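Local coordinates for protein DnaJ homolog subfamily C member 3 (Mus musculus, PDB 3IEG) that acts as a co-chaperone in the unfolded protein response of the endoplasmic reticulum, binding misfolded proteins through its TPR domain and attenuating eIF-2-alpha kinase signalling, at residues Pro34-Tyr37 and Ile38-Tyr41; Met68-Thr71 and Ala72-Leu75. All blocks are in the same frame, centred on the assembly; numbering follows the deposited sequence.

In the fold
Contacts 1 and 2 are successive junctions between repeats of the all-helical TPR domain, their centres about 13 Å apart and both near one end of the elongated chain. Contact 1 joins the loop after helix 19-32 to the start of helix 37-50, where TPR 1 passes into TPR 2; contact 2 does the same between helices 53-66 and 71-84, where TPR 2 passes into TPR 3. They touch directly: Tyr-41 CE1 lies 3.8 Å from Phe-70 CE2, the ring planes inclined at about 55°, and Tyr-41 OH lies 3.6 Å from Ala-72 CB. The first two repeats carry the hydrophobic groove that binds misfolded proteins.

Contact 1 of 2, residues Pro34-Tyr37 and Ile38-Tyr41; sequences PDNY and IAYY
The phenol of Tyr-40 reaches back past Asn-36 to the loop backbone at Pro-34, and its OH donates a 2.8 Å hydrogen bond to Pro-34 O. The oxygen is approached at a C=O...donor angle of 122°, with the donor tilted 19° from the carbonyl plane. The same oxygen lies at the edge of the Tyr-40 ring, on the side of CE2 and in the ring plane. The aromatic ring is directed toward the N-terminal end of the helix because CG of Tyr-40 stands opposite the carbonyl carbon and next to the backbone N (chi1 -71°). On the way it passes Asn-36 O, which lies obliquely to the ring, 3.4 Å from Tyr-40 CD2. The contact spans the junction of two tetratricopeptide repeats, with Pro-34 and Asn-36 in TPR 1 and Tyr-40 at the start of TPR 2, and Asn-36 occupies the N-cap position of helix 37-50. Farther round the first turn, Tyr-41 N donates to Tyr-37 O at 3.1 Å. The Asn-36 amide runs slantwise across the Ile-38 side chain, with both OD1 and ND2 near CD1, while Ile-38 CG1 lies over one face of the Tyr-37 ring. Replacing Tyr-40 with a phenylalanine would probably leave Pro-34 O without this hydroxyl donor and the loop less firmly tied to the helix. In the surrounding fold, Tyr-40 packs on Asp-59, Lys-62 and Val-63 of helix 53-66, whereas Asn-36 and Ile-38 both meet Leu-7 of helix 2-15.

Contact 2 of 2, residues Met68-Thr71 and Ala72-Leu75; sequences MDFT and AARL
Arg-74 NH1 donates a hydrogen bond of 2.7 Å to Met-68 O, the backbone oxygen of a selenomethionine, tying the loop to the first turn of helix 71-84 where one tetratricopeptide repeat, TPR 2, passes into the next, TPR 3. NH1 lies in the carbonyl plane, at a C=O...donor angle of 157°, whereas the oxygen sits 22° out of the guanidinium plane. The arginine chain leaves the helix extended and then bends at chi3 (-95°), turning the guanidinium back toward the loop; its NE also forms a long, weak ion pair with Asp-93 of helix 87-98. Within the turn, Leu-75 N donates to Thr-71 O at 2.9 Å. A weak bond of 3.3 Å runs from Ala-73 N to Phe-70 O; Phe-70 is the N-cap residue and the centre of an inverse gamma turn. The Phe-70 side chain lies against two alanines of the new helix and also packs on Val-63 of helix 53-66. Its CE2 lies 3.7 Å from Ala-72 CB, which approaches the ring obliquely. Ala-73 N is at the ring edge, in its plane, and Ala-73 CB comes within 3.5 Å of Phe-70 CD2.

Contact 1 of 2, residues Pro34-Tyr37 and Ile38-Tyr41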
ATOM      1  N   PRO A  34      -0.614  19.418  38.122  1.00 44.95           N
ATOM      2  CA  PRO A  34       0.149  18.512  37.250  1.00 44.84           C
ATOM      3  C   PRO A  34       0.749  17.255  37.918  1.00 44.61           C
ATOM      4  O   PRO A  34       1.273  16.399  37.210  1.00 44.29           O
ATOM      5  CB  PRO A  34       1.257  19.419  36.677  1.00 44.94           C
ATOM      6  CG  PRO A  34       0.862  20.828  37.043  1.00 44.70           C
ATOM      7  CD  PRO A  34       0.059  20.718  38.291  1.00 44.77           C
ATOM      8  N   ASP A  35       0.658  17.143  39.243  1.00 44.61           N
ATOM      9  CA  ASP A  35       1.238  16.002  39.990  1.00 44.93           C
ATOM     10  C   ASP A  35       0.243  14.917  40.410  1.00 44.10           C
ATOM     11  O   ASP A  35       0.642  13.841  40.855  1.00 44.20           O
ATOM     12  CB  ASP A  35       1.940  16.496  41.260  1.00 45.60           C
ATOM     13  CG  ASP A  35       3.260  17.192  40.974  1.00 48.27           C
ATOM     14  OD1 ASP A  35       3.919  16.884  39.943  1.00 50.22           O
ATOM     15  OD2 ASP A  35       3.639  18.051  41.799  1.00 51.21           O
ATOM     16  N   ASN A  36      -1.042  15.222  40.290  1.00 43.02           N
ATOM     17  CA  ASN A  36      -2.114  14.351  40.733  1.00 41.79           C
ATOM     18  C   ASN A  36      -2.274  13.135  39.829  1.00 40.71           C
ATOM     19  O   ASN A  36      -2.648  13.260  38.672  1.00 40.50           O
ATOM     20  CB  ASN A  36      -3.410  15.159  40.780  1.00 42.03           C
ATOM     21  CG  ASN A  36      -4.529  14.428  41.474  1.00 42.77           C
ATOM     22  OD1 ASN A  36      -5.588  15.005  41.728  1.00 43.26           O
ATOM     23  ND2 ASN A  36      -4.304  13.155  41.798  1.00 43.13           N
ATOM     24  N   TYR A  37      -2.001  11.955  40.366  1.00 39.62           N
ATOM     25  CA  TYR A  37      -1.959  10.755  39.544  1.00 38.68           C
ATOM     26  C   TYR A  37      -3.301  10.295  38.965  1.00 37.87           C
ATOM     27  O   TYR A  37      -3.330   9.840  37.824  1.00 37.65           O
ATOM     28  CB  TYR A  37      -1.263   9.613  40.274  1.00 39.22           C
ATOM     29  CG  TYR A  37      -2.057   9.056  41.420  1.00 39.97           C
ATOM     30  CD1 TYR A  37      -2.106   9.715  42.651  1.00 40.99           C
ATOM     31  CD2 TYR A  37      -2.761   7.867  41.279  1.00 40.08           C
ATOM     32  CE1 TYR A  37      -2.847   9.200  43.713  1.00 40.70           C
ATOM     33  CE2 TYR A  37      -3.494   7.349  42.323  1.00 41.08           C
ATOM     34  CZ  TYR A  37      -3.537   8.017  43.536  1.00 40.61           C
ATOM     35  OH  TYR A  37      -4.277   7.483  44.563  1.00 41.32           O
ATOM     36  N   ILE A  38      -4.399  10.398  39.722  1.00 36.71           N
ATOM     37  CA  ILE A  38      -5.703   9.980  39.175  1.00 35.90           C
ATOM     38  C   ILE A  38      -6.164  10.850  38.031  1.00 34.87           C
ATOM     39  O   ILE A  38      -6.782  10.348  37.103  1.00 34.91           O
ATOM     40  CB  ILE A  38      -6.863   9.851  40.201  1.00 36.03           C
ATOM     41  CG1 ILE A  38      -6.531  10.579  41.496  1.00 36.81           C
ATOM     42  CG2 ILE A  38      -7.213   8.378  40.440  1.00 35.74           C
ATOM     43  CD1 ILE A  38      -7.182  11.924  41.591  1.00 38.14           C
ATOM     44  N   ALA A  39      -5.867  12.145  38.096  1.00 33.67           N
ATOM     45  CA  ALA A  39      -6.255  13.050  37.024  1.00 32.85           C
ATOM     46  C   ALA A  39      -5.746  12.503  35.697  1.00 32.50           C
ATOM     47  O   ALA A  39      -6.514  12.385  34.752  1.00 32.29           O
ATOM     48  CB  ALA A  39      -5.738  14.449  37.278  1.00 32.69           C
ATOM     49  N   TYR A  40      -4.466  12.124  35.644  1.00 31.94           N
ATOM     50  CA  TYR A  40      -3.894  11.531  34.443  1.00 31.09           C
ATOM     51  C   TYR A  40      -4.541  10.193  34.127  1.00 30.40           C
ATOM     52  O   TYR A  40      -4.704   9.839  32.954  1.00 30.29           O
ATOM     53  CB  TYR A  40      -2.381  11.347  34.570  1.00 31.58           C
ATOM     54  CG  TYR A  40      -1.583  12.625  34.536  1.00 32.24           C
ATOM     55  CD1 TYR A  40      -1.314  13.275  33.326  1.00 33.26           C
ATOM     56  CD2 TYR A  40      -1.078  13.178  35.710  1.00 32.08           C
ATOM     57  CE1 TYR A  40      -0.570  14.461  33.298  1.00 33.41           C
ATOM     58  CE2 TYR A  40      -0.345  14.351  35.694  1.00 31.96           C
ATOM     59  CZ  TYR A  40      -0.089  14.989  34.491  1.00 32.84           C
ATOM     60  OH  TYR A  40       0.647  16.153  34.490  1.00 32.91           O
ATOM     61  N   TYR A  41      -4.904   9.442  35.160  1.00 29.47           N
ATOM     62  CA  TYR A  41      -5.564   8.164  34.930  1.00 29.15           C
ATOM     63  C   TYR A  41      -6.953   8.383  34.322  1.00 28.89           C
ATOM     64  O   TYR A  41      -7.293   7.770  33.319  1.00 29.01           O
ATOM     65  CB  TYR A  41      -5.631   7.315  36.206  1.00 28.80           C
ATOM     66  CG  TYR A  41      -6.325   5.988  36.013  1.00 28.63           C
ATOM     67  CD1 TYR A  41      -5.754   4.985  35.215  1.00 28.39           C
ATOM     68  CD2 TYR A  41      -7.561   5.731  36.617  1.00 27.87           C
ATOM     69  CE1 TYR A  41      -6.393   3.766  35.021  1.00 27.59           C
ATOM     70  CE2 TYR A  41      -8.207   4.512  36.438  1.00 27.68           C
ATOM     71  CZ  TYR A  41      -7.620   3.532  35.643  1.00 28.67           C
ATOM     72  OH  TYR A  41      -8.264   2.319  35.460  1.00 29.10           O
TER

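Contact 2 of 2, residues Met68-Thr71 and Ala72-Leu75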
HETATM    1  N   MSE A  68       3.769   3.708  41.251  1.00 49.35           N
HETATM    2  CA  MSE A  68       4.180   2.414  40.695  1.00 52.45           C
HETATM    3  C   MSE A  68       3.287   1.227  41.083  1.00 49.58           C
HETATM    4  O   MSE A  68       3.203   0.251  40.348  1.00 49.31           O
HETATM    5  CB  MSE A  68       5.654   2.117  41.005  1.00 52.49           C
HETATM    6  CG  MSE A  68       5.938   1.657  42.429  1.00 55.81           C
HETATM    7 SE   MSE A  68       7.641   0.650  42.591  1.00 63.80          SE
HETATM    8  CE  MSE A  68       7.341  -0.132  44.402  1.00 58.19           C
ATOM      9  N   ASP A  69       2.619   1.308  42.226  1.00 47.91           N
ATOM     10  CA  ASP A  69       1.728   0.224  42.624  1.00 46.28           C
ATOM     11  C   ASP A  69       0.328   0.314  41.996  1.00 44.83           C
ATOM     12  O   ASP A  69      -0.506  -0.556  42.243  1.00 44.76           O
ATOM     13  CB  ASP A  69       1.668   0.059  44.160  1.00 46.53           C
ATOM     14  CG  ASP A  69       1.237   1.336  44.897  1.00 47.14           C
ATOM     15  OD1 ASP A  69       0.956   2.366  44.245  1.00 48.23           O
ATOM     16  OD2 ASP A  69       1.181   1.308  46.148  1.00 47.55           O
ATOM     17  N   PHE A  70       0.074   1.344  41.180  1.00 42.99           N
ATOM     18  CA  PHE A  70      -1.268   1.548  40.615  1.00 41.04           C
ATOM     19  C   PHE A  70      -1.559   0.530  39.554  1.00 39.32           C
ATOM     20  O   PHE A  70      -1.418   0.790  38.363  1.00 38.79           O
ATOM     21  CB  PHE A  70      -1.481   2.955  40.068  1.00 41.54           C
ATOM     22  CG  PHE A  70      -2.927   3.285  39.809  1.00 42.23           C
ATOM     23  CD1 PHE A  70      -3.651   4.028  40.716  1.00 43.21           C
ATOM     24  CD2 PHE A  70      -3.569   2.839  38.659  1.00 43.75           C
ATOM     25  CE1 PHE A  70      -4.988   4.332  40.478  1.00 43.82           C
ATOM     26  CE2 PHE A  70      -4.900   3.135  38.418  1.00 43.65           C
ATOM     27  CZ  PHE A  70      -5.611   3.883  39.328  1.00 43.12           C
ATOM     28  N   THR A  71      -1.988  -0.635  40.006  1.00 37.55           N
ATOM     29  CA  THR A  71      -2.055  -1.786  39.140  1.00 36.11           C
ATOM     30  C   THR A  71      -2.924  -1.627  37.873  1.00 35.12           C
ATOM     31  O   THR A  71      -2.527  -2.057  36.799  1.00 35.42           O
ATOM     32  CB  THR A  71      -2.264  -3.101  39.937  1.00 35.79           C
ATOM     33  OG1 THR A  71      -3.241  -3.931  39.292  1.00 36.61           O
ATOM     34  CG2 THR A  71      -2.665  -2.819  41.373  1.00 35.76           C
ATOM     35  N   ALA A  72      -4.075  -0.974  37.995  1.00 34.22           N
ATOM     36  CA  ALA A  72      -5.011  -0.810  36.866  1.00 33.13           C
ATOM     37  C   ALA A  72      -4.408  -0.098  35.650  1.00 32.30           C
ATOM     38  O   ALA A  72      -4.662  -0.485  34.521  1.00 32.31           O
ATOM     39  CB  ALA A  72      -6.283  -0.107  37.317  1.00 32.84           C
ATOM     40  N   ALA A  73      -3.605   0.930  35.892  1.00 31.62           N
ATOM     41  CA  ALA A  73      -2.986   1.690  34.820  1.00 31.02           C
ATOM     42  C   ALA A  73      -1.906   0.890  34.116  1.00 30.52           C
ATOM     43  O   ALA A  73      -1.747   0.999  32.896  1.00 30.58           O
ATOM     44  CB  ALA A  73      -2.420   2.985  35.350  1.00 31.26           C
ATOM     45  N   ARG A  74      -1.164   0.095  34.881  1.00 29.89           N
ATOM     46  CA  ARG A  74      -0.119  -0.738  34.316  1.00 29.45           C
ATOM     47  C   ARG A  74      -0.729  -1.866  33.492  1.00 28.79           C
ATOM     48  O   ARG A  74      -0.228  -2.193  32.420  1.00 28.16           O
ATOM     49  CB  ARG A  74       0.814  -1.275  35.400  1.00 29.41           C
ATOM     50  CG  ARG A  74       1.957  -2.102  34.843  1.00 30.35           C
ATOM     51  CD  ARG A  74       2.944  -2.570  35.891  1.00 30.70           C
ATOM     52  NE  ARG A  74       4.079  -1.657  35.994  1.00 34.24           N
ATOM     53  CZ  ARG A  74       4.418  -1.056  37.120  1.00 35.11           C
ATOM     54  NH1 ARG A  74       3.720  -1.294  38.214  1.00 37.03           N
ATOM     55  NH2 ARG A  74       5.441  -0.231  37.164  1.00 36.74           N
ATOM     56  N   LEU A  75      -1.826  -2.441  33.968  1.00 28.41           N
ATOM     57  CA  LEU A  75      -2.493  -3.458  33.178  1.00 28.46           C
ATOM     58  C   LEU A  75      -2.872  -2.897  31.806  1.00 28.91           C
ATOM     59  O   LEU A  75      -2.629  -3.540  30.783  1.00 28.91           O
ATOM     60  CB  LEU A  75      -3.709  -4.020  33.903  1.00 28.42           C
ATOM     61  CG  LEU A  75      -4.531  -5.049  33.110  1.00 28.15           C
ATOM     62  CD1 LEU A  75      -3.726  -6.293  32.787  1.00 27.66           C
ATOM     63  CD2 LEU A  75      -5.798  -5.423  33.854  1.00 28.47           C
TER